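Local coordinates for uncharacterized protein A6V7T0 (Pseudomonas aeruginosa, PDB 3K12), which is of unknown function but belongs to the YjgF-like clan of small trimeric alpha/beta proteins, at residues E3-V8 with A12-H17; Q41-I46 with D81-E86; I65-A68 with D72-G75. All coordinates share one frame; numbering follows the deposited sequence. Where two conformers were deposited one is given.

Contact 1 lies at the edge of the six-stranded sheet, where an N-terminal hairpin is held by backbone hydrogen bonds. Contacts 2 and 3 depend on side chains at the two ends of helix 73-83, whose C-terminal end meets helix 35-52 in contact 2 and whose N-terminal end meets strand 60-67 in contact 3. Contact 3 is apolar and buried; contact 2 is partly buried and adds a bridging water to its aromatic packing; contact 1 mixes buried side chains with exposed glutamates. The centres of contacts 2 and 3 are about 14 Å apart, whereas those of contacts 1 and 3, both on the same sheet, are about 26 Å apart across the chain's centre.

Contact 1 (E3-V8 with A12-H17); sequences ERFEVV and AEMALH
An antiparallel beta hairpin formed by strands 3-7 and 12-17 opens the chain, and a classic beta bulge interrupts it where two residues, Glu13 and Met14, stand across from the single Phe5. Beyond the bulge, the axes of the short segments 3-5 and 14-17 approach to 4.7 Å, with chain directions 163° apart, close to antiparallel. Glu3 and Leu16 make a hydrogen-bonded pair with a nearly straight bond from Leu16 N to Glu3 O (2.7 Å) and its return from Glu3 N to Leu16 O. Phe5 N donates to Met14 O (2.9 Å), while the reverse bond from Met14 N is weak. At the bulge Glu13 N gives its better bond to Glu6 O (3.1 Å), approaching from above the carbonyl plane, and a weak second one to Phe5 O.

Phe5 and Met14, a selenomethionine, put their side chains on one face together with Leu16. Met14 leaves with CG anti to its backbone N (chi1 177°), then bends at its last torsion (58°), which carries CE to 3.7 Å from Phe5 CG. Leu16 CB reaches the ring from its edge, 4.2 Å from Phe5 CE1. The other face carries Arg4, Val7, Ala12 and Ala15, with Val7 CG2 lying 3.9 Å from Ala12 CB. Next to the bulge, Glu6 CB packs on Glu13 CG (3.5 Å), and a water lies within hydrogen-bonding distance of both Glu6 O and Glu13 OE2, bridging the two; the Glu6 carboxylate itself forms a salt bridge with Arg48.

On the Arg4 face the hairpin meets a neighbouring chain, where Arg4 NH2 hydrogen-bonds to Gly58 O and Val60 O of the second subunit. Met14 continues inward onto Leu49 of helix 35-52 and onto Val21 and Ile23 of strand 20-26, the next strand of the sheet.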
ATOM      1  N   GLU D   3     -12.341   3.735  15.279  1.00 18.63           N
ATOM      2  CA  GLU D   3     -12.592   2.550  16.093  1.00 17.75           C
ATOM      3  C   GLU D   3     -11.551   1.500  15.724  1.00 16.95           C
ATOM      4  O   GLU D   3     -11.325   1.255  14.534  1.00 16.99           O
ATOM      5  CB  GLU D   3     -13.988   1.995  15.828  1.00 18.93           C
ATOM      6  CG  GLU D   3     -15.143   2.887  16.301  1.00 23.64           C
ATOM      7  CD  GLU D   3     -16.506   2.475  15.717  1.00 31.42           C
ATOM      8  OE1 GLU D   3     -16.817   1.259  15.692  1.00 33.85           O
ATOM      9  OE2 GLU D   3     -17.268   3.376  15.290  1.00 36.66           O
ATOM     10  N   ARG D   4     -10.905   0.911  16.719  1.00 15.47           N
ATOM     11  CA  ARG D   4      -9.896  -0.097  16.518  1.00 15.25           C
ATOM     12  C   ARG D   4     -10.322  -1.432  17.093  1.00 15.35           C
ATOM     13  O   ARG D   4     -11.025  -1.495  18.126  1.00 15.94           O
ATOM     14  CB  ARG D   4      -8.583   0.321  17.171  1.00 15.24           C
ATOM     15  CG  ARG D   4      -7.962   1.495  16.449  1.00 16.33           C
ATOM     16  CD  ARG D   4      -6.644   1.882  17.101  1.00 17.59           C
ATOM     17  NE  ARG D   4      -5.978   2.947  16.342  1.00 19.55           N
ATOM     18  CZ  ARG D   4      -6.236   4.226  16.530  1.00 16.11           C
ATOM     19  NH1 ARG D   4      -7.144   4.605  17.427  1.00 18.79           N
ATOM     20  NH2 ARG D   4      -5.596   5.147  15.805  1.00 13.98           N
ATOM     21  N   PHE D   5      -9.842  -2.492  16.454  1.00 14.71           N
ATOM     22  CA  PHE D   5     -10.216  -3.878  16.793  1.00 14.52           C
ATOM     23  C   PHE D   5      -8.992  -4.757  16.906  1.00 14.70           C
ATOM     24  O   PHE D   5      -8.069  -4.667  16.082  1.00 13.86           O
ATOM     25  CB  PHE D   5     -11.240  -4.439  15.764  1.00 14.37           C
ATOM     26  CG  PHE D   5     -12.445  -3.547  15.588  1.00 15.79           C
ATOM     27  CD1 PHE D   5     -12.392  -2.422  14.754  1.00 17.44           C
ATOM     28  CD2 PHE D   5     -13.626  -3.793  16.294  1.00 19.95           C
ATOM     29  CE1 PHE D   5     -13.476  -1.563  14.629  1.00 18.24           C
ATOM     30  CE2 PHE D   5     -14.728  -2.934  16.164  1.00 20.69           C
ATOM     31  CZ  PHE D   5     -14.654  -1.821  15.321  1.00 21.31           C
ATOM     32  N   GLU D   6      -8.973  -5.629  17.909  1.00 14.48           N
ATOM     33  CA  GLU D   6      -7.896  -6.563  18.151  1.00 14.76           C
ATOM     34  C   GLU D   6      -6.565  -5.809  18.285  1.00 15.22           C
ATOM     35  O   GLU D   6      -5.653  -5.942  17.469  1.00 16.31           O
ATOM     36  CB  GLU D   6      -7.861  -7.664  17.070  1.00 16.13           C
ATOM     37  CG  GLU D   6      -9.101  -8.543  17.138  1.00 18.83           C
ATOM     38  CD  GLU D   6      -9.163  -9.641  16.081  1.00 22.44           C
ATOM     39  OE1 GLU D   6      -8.113 -10.077  15.575  1.00 25.99           O
ATOM     40  OE2 GLU D   6     -10.289 -10.068  15.790  1.00 27.42           O
ATOM     41  N   VAL D   7      -6.498  -5.011  19.356  1.00 15.53           N
ATOM     42  CA  VAL D   7      -5.427  -4.026  19.546  1.00 17.17           C
ATOM     43  C   VAL D   7      -4.488  -4.454  20.647  1.00 17.63           C
ATOM     44  O   VAL D   7      -4.930  -4.897  21.722  1.00 19.98           O
ATOM     45  CB  VAL D   7      -5.994  -2.641  19.893  1.00 17.77           C
ATOM     46  CG1 VAL D   7      -4.910  -1.571  19.721  1.00 19.28           C
ATOM     47  CG2 VAL D   7      -7.146  -2.317  18.998  1.00 19.90           C
ATOM     48  N   VAL D   8      -3.205  -4.352  20.344  1.00 16.20           N
ATOM     49  CA  VAL D   8      -2.112  -4.598  21.286  1.00 16.80           C
ATOM     50  C   VAL D   8      -1.122  -3.427  21.109  1.00 16.46           C
ATOM     51  O   VAL D   8      -1.303  -2.584  20.208  1.00 15.14           O
ATOM     52  CB  VAL D   8      -1.434  -5.984  21.043  1.00 17.44           C
ATOM     53  CG1 VAL D   8      -2.446  -7.147  21.279  1.00 20.82           C
ATOM     54  CG2 VAL D   8      -0.868  -6.106  19.639  1.00 18.36           C
ATOM     55  N   ALA D  12      -3.097  -2.504  15.816  1.00 12.39           N
ATOM     56  CA  ALA D  12      -4.502  -2.918  15.738  1.00 11.47           C
ATOM     57  C   ALA D  12      -4.597  -3.823  14.516  1.00 11.60           C
ATOM     58  O   ALA D  12      -4.004  -3.521  13.474  1.00 12.14           O
ATOM     59  CB  ALA D  12      -5.383  -1.746  15.535  1.00 12.72           C
ATOM     60  N   GLU D  13      -5.352  -4.924  14.606  1.00 11.60           N
ATOM     61  CA  GLU D  13      -5.591  -5.704  13.404  1.00 12.55           C
ATOM     62  C   GLU D  13      -6.423  -4.924  12.387  1.00 11.83           C
ATOM     63  O   GLU D  13      -6.245  -5.090  11.169  1.00 12.46           O
ATOM     64  CB  GLU D  13      -6.304  -7.010  13.782  1.00 13.79           C
ATOM     65  CG  GLU D  13      -5.449  -7.972  14.597  1.00 15.42           C
ATOM     66  CD  GLU D  13      -4.090  -8.274  13.976  1.00 22.55           C
ATOM     67  OE1 GLU D  13      -4.032  -8.577  12.777  1.00 25.08           O
ATOM     68  OE2 GLU D  13      -3.078  -8.191  14.693  1.00 28.09           O
HETATM   69  N   MSE D  14      -7.344  -4.119  12.887  1.00 10.69           N
HETATM   70  CA  MSE D  14      -8.250  -3.380  12.062  1.00 10.85           C
HETATM   71  C   MSE D  14      -8.561  -2.008  12.638  1.00 11.42           C
HETATM   72  O   MSE D  14      -8.732  -1.863  13.851  1.00 12.57           O
HETATM   73  CB  MSE D  14      -9.536  -4.216  11.829  1.00 11.76           C
HETATM   74  CG  MSE D  14     -10.593  -3.498  11.026  1.00  9.99           C
HETATM   75 SE   MSE D  14     -12.082  -4.640  10.518  1.00 19.74          SE
HETATM   76  CE  MSE D  14     -12.670  -5.227  12.323  1.00 13.68           C
ATOM     77  N   ALA D  15      -8.665  -1.011  11.776  1.00 11.33           N
ATOM     78  CA  ALA D  15      -9.088   0.326  12.174  1.00 12.77           C
ATOM     79  C   ALA D  15     -10.189   0.802  11.245  1.00 13.92           C
ATOM     80  O   ALA D  15     -10.079   0.645  10.009  1.00 14.50           O
ATOM     81  CB  ALA D  15      -7.897   1.328  12.183  1.00 14.01           C
ATOM     82  N   LEU D  16     -11.256   1.357  11.808  1.00 14.34           N
ATOM     83  CA  LEU D  16     -12.367   1.898  11.058  1.00 17.26           C
ATOM     84  C   LEU D  16     -12.309   3.423  11.172  1.00 17.67           C
ATOM     85  O   LEU D  16     -12.194   3.978  12.282  1.00 17.59           O
ATOM     86  CB  LEU D  16     -13.683   1.357  11.645  1.00 18.13           C
ATOM     87  CG  LEU D  16     -14.852   0.710  10.904  1.00 24.97           C
ATOM     88  CD1 LEU D  16     -16.078   0.790  11.813  1.00 25.62           C
ATOM     89  CD2 LEU D  16     -15.127   1.320   9.527  1.00 26.22           C
ATOM     90  N   HIS D  17     -12.374   4.094  10.037  1.00 16.27           N
ATOM     91  CA  HIS D  17     -12.417   5.558   9.963  1.00 16.77           C
ATOM     92  C   HIS D  17     -13.622   5.950   9.145  1.00 17.38           C
ATOM     93  O   HIS D  17     -13.603   5.844   7.925  1.00 15.71           O
ATOM     94  CB  HIS D  17     -11.164   6.092   9.301  1.00 17.95           C
ATOM     95  CG  HIS D  17     -11.135   7.583   9.199  1.00 18.52           C
ATOM     96  ND1 HIS D  17     -10.684   8.249   8.078  1.00 21.82           N
ATOM     97  CD2 HIS D  17     -11.518   8.544  10.077  1.00 20.27           C
ATOM     98  CE1 HIS D  17     -10.771   9.551   8.277  1.00 21.60           C
ATOM     99  NE2 HIS D  17     -11.281   9.757   9.478  1.00 20.99           N
TER
HETATM  100  O   HOH W   1      -3.105  -7.206  17.187  1.00 28.23           O

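Contact 2 (Q41-I46 with D81-E86); sequences QILENI and DQWFPE
Leu43, in the middle of helix 35-52, faces Trp83 at the C-terminal end of helix 73-83, with their CA atoms 8.2 Å apart. Residues 41-46 are regular helix, whereas 81-83 form a weakly bonded helical turn and the residues after it are loop. The two backbones are therefore spanned by side chains.

A chi1 of -169° swings the Trp83 indole out from its own backbone N and extends it toward helix 35-52. Leu43 CB sits over one face of the Trp83 indole, 3.7 Å from the centroid of its six-membered ring and 22° off the normal, a CH-pi contact. Farther along the leucine, Leu43 CD1 lies 3.8 Å from Trp83 CG, so the branch follows the indole back toward its root. The other methyl, Leu43 CD2, is 4.1 Å from Phe84 CZ. The phenyl ring in turn takes Trp83 CD1 over its centre and fits its own CE1 against the indole edge.

A water lying in the indole plane accepts from Trp83 NE1 (2.9 Å) and donates to Leu43 O (3.0 Å), giving the indole N-H a route to the helix backbone. Arg57 NH1 hydrogen-bonds to Trp83 O, and its guanidinium makes a cation-pi contact with the indole. Leu43 also packs on Met108 of strand 106-113, in the sheet. Two helices meeting beside one another over a shared sheet in this way are characteristic of a two-layer alpha/beta fold.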
ATOM      1  N   GLN D  41      -6.679 -19.221   4.428  1.00 16.44           N
ATOM      2  CA  GLN D  41      -6.641 -18.794   5.844  1.00 16.11           C
ATOM      3  C   GLN D  41      -6.712 -17.271   5.973  1.00 15.38           C
ATOM      4  O   GLN D  41      -7.473 -16.739   6.795  1.00 15.54           O
ATOM      5  CB  GLN D  41      -5.389 -19.261   6.567  1.00 16.54           C
ATOM      6  CG  GLN D  41      -5.333 -20.764   6.889  1.00 19.56           C
ATOM      7  CD  GLN D  41      -4.029 -21.115   7.557  1.00 20.72           C
ATOM      8  OE1 GLN D  41      -3.695 -20.577   8.616  1.00 21.48           O
ATOM      9  NE2 GLN D  41      -3.248 -21.994   6.918  1.00 25.47           N
ATOM     10  N   ILE D  42      -5.907 -16.586   5.159  1.00 14.31           N
ATOM     11  CA  ILE D  42      -5.839 -15.130   5.184  1.00 13.82           C
ATOM     12  C   ILE D  42      -7.150 -14.522   4.732  1.00 11.98           C
ATOM     13  O   ILE D  42      -7.678 -13.642   5.397  1.00 12.19           O
ATOM     14  CB  ILE D  42      -4.661 -14.633   4.332  1.00 13.22           C
ATOM     15  CG1 ILE D  42      -3.325 -14.950   5.020  1.00 13.52           C
ATOM     16  CG2 ILE D  42      -4.798 -13.114   4.040  1.00 15.36           C
ATOM     17  CD1 ILE D  42      -2.149 -14.904   4.078  1.00 16.45           C
ATOM     18  N   LEU D  43      -7.691 -14.979   3.594  1.00 12.07           N
ATOM     19  CA  LEU D  43      -8.939 -14.438   3.134  1.00 13.53           C
ATOM     20  C   LEU D  43     -10.077 -14.718   4.098  1.00 13.04           C
ATOM     21  O   LEU D  43     -10.978 -13.885   4.241  1.00 13.10           O
ATOM     22  CB  LEU D  43      -9.282 -14.934   1.721  1.00 13.45           C
ATOM     23  CG  LEU D  43      -8.320 -14.410   0.630  1.00 13.76           C
ATOM     24  CD1 LEU D  43      -8.543 -15.226  -0.663  1.00 16.33           C
ATOM     25  CD2 LEU D  43      -8.597 -12.956   0.353  1.00 15.53           C
ATOM     26  N   GLU D  44     -10.043 -15.890   4.764  1.00 14.71           N
ATOM     27  CA  GLU D  44     -11.082 -16.131   5.763  0.50 15.06           C
ATOM     28  C   GLU D  44     -10.973 -15.184   6.958  1.00 14.69           C
ATOM     29  O   GLU D  44     -12.003 -14.692   7.443  1.00 15.02           O
ATOM     30  CB  GLU D  44     -11.110 -17.566   6.262  0.50 15.95           C
ATOM     31  CG  GLU D  44     -12.156 -17.683   7.346  0.50 16.41           C
ATOM     32  CD  GLU D  44     -12.490 -19.085   7.713  0.50 20.64           C
ATOM     33  OE1 GLU D  44     -13.703 -19.384   7.801  0.50 17.83           O
ATOM     34  OE2 GLU D  44     -11.541 -19.861   7.930  0.50 22.95           O
ATOM     35  N   ASN D  45      -9.756 -14.912   7.421  1.00 14.15           N
ATOM     36  CA  ASN D  45      -9.620 -13.990   8.550  1.00 13.86           C
ATOM     37  C   ASN D  45     -10.034 -12.569   8.150  1.00 12.66           C
ATOM     38  O   ASN D  45     -10.696 -11.849   8.924  1.00 12.40           O
ATOM     39  CB  ASN D  45      -8.197 -13.968   9.104  1.00 14.39           C
ATOM     40  CG  ASN D  45      -8.143 -13.327  10.493  1.00 17.75           C
ATOM     41  OD1 ASN D  45      -8.858 -13.775  11.415  1.00 21.00           O
ATOM     42  ND2 ASN D  45      -7.325 -12.273  10.659  1.00 20.37           N
ATOM     43  N   ILE D  46      -9.702 -12.159   6.915  1.00 12.88           N
ATOM     44  CA  ILE D  46     -10.222 -10.897   6.396  1.00 13.17           C
ATOM     45  C   ILE D  46     -11.745 -10.849   6.401  1.00 12.65           C
ATOM     46  O   ILE D  46     -12.358  -9.859   6.776  1.00 14.31           O
ATOM     47  CB  ILE D  46      -9.612 -10.573   5.002  1.00 13.25           C
ATOM     48  CG1 ILE D  46      -8.110 -10.257   5.154  1.00 13.61           C
ATOM     49  CG2 ILE D  46     -10.309  -9.409   4.328  1.00 14.30           C
ATOM     50  CD1 ILE D  46      -7.299 -10.456   3.860  1.00 14.14           C
ATOM     51  N   ASP D  81      -9.342 -16.335  -7.450  1.00 15.25           N
ATOM     52  CA  ASP D  81     -10.373 -16.439  -8.475  1.00 16.76           C
ATOM     53  C   ASP D  81     -11.616 -17.231  -8.022  1.00 16.84           C
ATOM     54  O   ASP D  81     -12.696 -17.104  -8.620  1.00 18.84           O
ATOM     55  CB  ASP D  81      -9.786 -17.059  -9.753  1.00 18.19           C
ATOM     56  CG  ASP D  81      -8.779 -16.151 -10.444  1.00 20.69           C
ATOM     57  OD1 ASP D  81      -8.723 -14.937 -10.142  1.00 21.47           O
ATOM     58  OD2 ASP D  81      -8.025 -16.669 -11.303  1.00 24.01           O
ATOM     59  N   GLN D  82     -11.466 -17.996  -6.957  1.00 16.38           N
ATOM     60  CA  GLN D  82     -12.583 -18.769  -6.387  1.00 15.61           C
ATOM     61  C   GLN D  82     -13.287 -18.083  -5.256  1.00 15.12           C
ATOM     62  O   GLN D  82     -14.249 -18.598  -4.743  1.00 15.18           O
ATOM     63  CB  GLN D  82     -12.073 -20.125  -5.851  1.00 17.13           C
ATOM     64  CG  GLN D  82     -11.747 -21.093  -6.951  1.00 21.04           C
ATOM     65  CD  GLN D  82     -10.978 -22.308  -6.493  1.00 22.76           C
ATOM     66  OE1 GLN D  82     -10.886 -22.618  -5.284  1.00 26.10           O
ATOM     67  NE2 GLN D  82     -10.410 -23.010  -7.455  1.00 25.37           N
ATOM     68  N   TRP D  83     -12.803 -16.912  -4.847  1.00 12.24           N
ATOM     69  CA  TRP D  83     -13.220 -16.323  -3.582  1.00 12.53           C
ATOM     70  C   TRP D  83     -14.273 -15.225  -3.682  1.00 11.68           C
ATOM     71  O   TRP D  83     -15.184 -15.146  -2.873  1.00 12.26           O
ATOM     72  CB  TRP D  83     -11.961 -15.772  -2.868  1.00 12.43           C
ATOM     73  CG  TRP D  83     -12.246 -15.379  -1.440  1.00 13.44           C
ATOM     74  CD1 TRP D  83     -12.484 -14.129  -0.975  1.00 13.32           C
ATOM     75  CD2 TRP D  83     -12.296 -16.250  -0.314  1.00 14.67           C
ATOM     76  NE1 TRP D  83     -12.714 -14.164   0.392  1.00 13.58           N
ATOM     77  CE2 TRP D  83     -12.608 -15.460   0.822  1.00 13.29           C
ATOM     78  CE3 TRP D  83     -12.116 -17.622  -0.151  1.00 14.12           C
ATOM     79  CZ2 TRP D  83     -12.736 -16.004   2.108  1.00 12.49           C
ATOM     80  CZ3 TRP D  83     -12.230 -18.158   1.143  1.00 15.25           C
ATOM     81  CH2 TRP D  83     -12.524 -17.348   2.235  1.00 15.81           C
ATOM     82  N   PHE D  84     -14.081 -14.310  -4.635  1.00 12.39           N
ATOM     83  CA  PHE D  84     -14.889 -13.096  -4.681  1.00 13.04           C
ATOM     84  C   PHE D  84     -16.075 -13.196  -5.621  1.00 13.40           C
ATOM     85  O   PHE D  84     -15.982 -13.890  -6.647  1.00 14.01           O
ATOM     86  CB  PHE D  84     -14.017 -11.891  -5.107  1.00 12.97           C
ATOM     87  CG  PHE D  84     -12.948 -11.530  -4.099  1.00 10.96           C
ATOM     88  CD1 PHE D  84     -13.279 -10.755  -2.976  1.00 12.35           C
ATOM     89  CD2 PHE D  84     -11.642 -11.933  -4.286  1.00 11.22           C
ATOM     90  CE1 PHE D  84     -12.316 -10.411  -2.053  1.00 11.88           C
ATOM     91  CE2 PHE D  84     -10.646 -11.592  -3.356  1.00 13.29           C
ATOM     92  CZ  PHE D  84     -10.995 -10.816  -2.219  1.00 12.91           C
ATOM     93  N   PRO D  85     -17.200 -12.537  -5.270  1.00 14.23           N
ATOM     94  CA  PRO D  85     -18.347 -12.487  -6.189  1.00 15.00           C
ATOM     95  C   PRO D  85     -17.937 -11.900  -7.542  1.00 16.06           C
ATOM     96  O   PRO D  85     -17.075 -11.006  -7.615  1.00 15.43           O
ATOM     97  CB  PRO D  85     -19.374 -11.632  -5.459  1.00 15.65           C
ATOM     98  CG  PRO D  85     -18.714 -11.153  -4.193  1.00 17.19           C
ATOM     99  CD  PRO D  85     -17.425 -11.816  -4.006  1.00 14.75           C
ATOM    100  N   GLU D  86     -18.540 -12.379  -8.623  1.00 15.10           N
ATOM    101  CA  GLU D  86     -18.167 -11.948  -9.969  1.00 16.31           C
ATOM    102  C   GLU D  86     -18.253 -10.433 -10.089  1.00 15.98           C
ATOM    103  O   GLU D  86     -19.255  -9.843  -9.735  1.00 16.98           O
ATOM    104  CB  GLU D  86     -19.060 -12.611 -11.050  1.00 17.56           C
ATOM    105  CG  GLU D  86     -18.571 -12.219 -12.469  1.00 20.83           C
ATOM    106  CD  GLU D  86     -19.425 -12.713 -13.622  1.00 26.20           C
ATOM    107  OE1 GLU D  86     -20.542 -13.200 -13.390  1.00 28.76           O
ATOM    108  OE2 GLU D  86     -18.947 -12.588 -14.778  1.00 27.40           O
TER
HETATM  109  O   HOH W   2     -12.678 -12.134   2.490  1.00 17.43           O

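Contact 3 (I65-A68 with D72-G75)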
ATOM      1  N   ILE D  65      -0.608  -7.452  -2.113  1.00 10.84           N
ATOM      2  CA  ILE D  65      -0.248  -8.875  -1.931  1.00 11.36           C
ATOM      3  C   ILE D  65       1.250  -9.040  -2.035  1.00 11.89           C
ATOM      4  O   ILE D  65       1.842  -8.759  -3.095  1.00 11.59           O
ATOM      5  CB  ILE D  65      -0.933  -9.773  -2.989  1.00 12.12           C
ATOM      6  CG1 ILE D  65      -2.432  -9.544  -2.973  1.00 13.04           C
ATOM      7  CG2 ILE D  65      -0.596 -11.250  -2.714  1.00 12.68           C
ATOM      8  CD1 ILE D  65      -3.223 -10.306  -4.101  1.00 14.47           C
ATOM      9  N   LEU D  66       1.867  -9.476  -0.942  1.00 12.67           N
ATOM     10  CA  LEU D  66       3.310  -9.702  -0.879  1.00 13.19           C
ATOM     11  C   LEU D  66       3.500 -11.212  -0.931  1.00 15.33           C
ATOM     12  O   LEU D  66       3.073 -11.919  -0.031  1.00 15.45           O
ATOM     13  CB  LEU D  66       3.898  -9.080   0.408  1.00 13.32           C
ATOM     14  CG  LEU D  66       3.458  -7.651   0.731  1.00 13.07           C
ATOM     15  CD1 LEU D  66       3.979  -7.260   2.112  1.00 15.22           C
ATOM     16  CD2 LEU D  66       4.041  -6.716  -0.336  1.00 15.28           C
ATOM     17  N   LEU D  67       4.139 -11.685  -1.994  1.00 14.61           N
ATOM     18  CA  LEU D  67       4.246 -13.114  -2.264  1.00 15.80           C
ATOM     19  C   LEU D  67       5.683 -13.548  -2.039  1.00 16.00           C
ATOM     20  O   LEU D  67       6.594 -12.931  -2.566  1.00 17.18           O
ATOM     21  CB  LEU D  67       3.776 -13.393  -3.699  1.00 16.39           C
ATOM     22  CG  LEU D  67       3.824 -14.852  -4.155  1.00 17.23           C
ATOM     23  CD1 LEU D  67       2.785 -15.726  -3.446  1.00 16.32           C
ATOM     24  CD2 LEU D  67       3.476 -14.875  -5.645  1.00 18.12           C
ATOM     25  N   ALA D  68       5.901 -14.606  -1.253  1.00 16.73           N
ATOM     26  CA  ALA D  68       7.274 -15.003  -0.914  1.00 17.55           C
ATOM     27  C   ALA D  68       8.041 -15.679  -2.055  1.00 19.01           C
ATOM     28  O   ALA D  68       9.254 -15.487  -2.166  1.00 19.58           O
ATOM     29  CB  ALA D  68       7.288 -15.893   0.338  1.00 17.81           C
ATOM     30  N   ASP D  72       4.628 -19.906  -6.357  1.00 22.48           N
ATOM     31  CA  ASP D  72       3.331 -19.908  -5.675  1.00 20.92           C
ATOM     32  C   ASP D  72       2.290 -18.971  -6.295  1.00 20.07           C
ATOM     33  O   ASP D  72       1.138 -18.910  -5.841  1.00 18.40           O
ATOM     34  CB  ASP D  72       3.536 -19.526  -4.203  1.00 20.74           C
ATOM     35  CG  ASP D  72       4.052 -20.685  -3.357  1.00 22.42           C
ATOM     36  OD1 ASP D  72       4.042 -21.848  -3.843  1.00 23.35           O
ATOM     37  OD2 ASP D  72       4.453 -20.440  -2.202  1.00 21.61           O
ATOM     38  N   TYR D  73       2.681 -18.242  -7.329  1.00 18.67           N
ATOM     39  CA  TYR D  73       1.797 -17.244  -7.917  1.00 18.74           C
ATOM     40  C   TYR D  73       0.497 -17.860  -8.471  1.00 18.11           C
ATOM     41  O   TYR D  73      -0.622 -17.369  -8.211  1.00 17.71           O
ATOM     42  CB  TYR D  73       2.560 -16.447  -8.983  1.00 18.77           C
ATOM     43  CG  TYR D  73       1.779 -15.341  -9.649  1.00 18.62           C
ATOM     44  CD1 TYR D  73       1.383 -14.196  -8.939  1.00 20.01           C
ATOM     45  CD2 TYR D  73       1.493 -15.407 -11.027  1.00 20.60           C
ATOM     46  CE1 TYR D  73       0.681 -13.159  -9.572  1.00 21.75           C
ATOM     47  CE2 TYR D  73       0.798 -14.396 -11.654  1.00 21.49           C
ATOM     48  CZ  TYR D  73       0.406 -13.266 -10.936  1.00 22.06           C
ATOM     49  OH  TYR D  73      -0.281 -12.280 -11.606  1.00 23.74           O
ATOM     50  N   ALA D  74       0.623 -18.951  -9.227  1.00 17.95           N
ATOM     51  CA  ALA D  74      -0.569 -19.602  -9.761  1.00 18.09           C
ATOM     52  C   ALA D  74      -1.528 -20.090  -8.675  1.00 16.53           C
ATOM     53  O   ALA D  74      -2.749 -19.942  -8.820  1.00 17.40           O
ATOM     54  CB  ALA D  74      -0.166 -20.749 -10.691  1.00 19.30           C
ATOM     55  N   GLY D  75      -0.995 -20.645  -7.583  1.00 17.80           N
ATOM     56  CA  GLY D  75      -1.821 -21.112  -6.453  1.00 17.34           C
ATOM     57  C   GLY D  75      -2.542 -19.985  -5.737  1.00 16.90           C
ATOM     58  O   GLY D  75      -3.724 -20.112  -5.384  1.00 17.68           O
TER
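This is a buried, apolar contact inside a beta-alpha-beta unit, made of strand 60-67, helix 73-83 and strand 91-96. It joins Leu67, at the end of the strand, to Asp72, just before the helix, and Tyr73, its first residue, across the short connection that lets the chain reverse out of the sheet. Three residues between the segments suffice, and the nearest CA atoms, those of Leu67 and Tyr73, are 7.4 Å apart.

Leu67 carries the contact. Its chi1 of 180° stretches the side chain away from its own N and at the helix start, and its two methyls divide the work: CD1 goes to Asp72 and CD2 to Tyr73. The leucine is buried further by Leu96 of strand 91-96 and Ile35 of helix 35-52, so it fills the join between the sheet and the two helices. Asp72 offers only its CB to Leu67, at 3.9 Å from Leu67 CD1, while its carboxylate is turned to Arg105, with which OD2 forms a salt bridge.

Tyr73 packs on Cys94 of strand 91-96 and on Ile100 of the third subunit, which places this corner beside the trimer interface. Its side chain crosses that of Leu67 at about a right angle. Leu67 CD2 stands at the ring's edge near its plane, 4.0 Å from Tyr73 CD1, and closer still to the root of the residue, 3.8 Å from Tyr73 CB and 3.7 Å from Tyr73 CA.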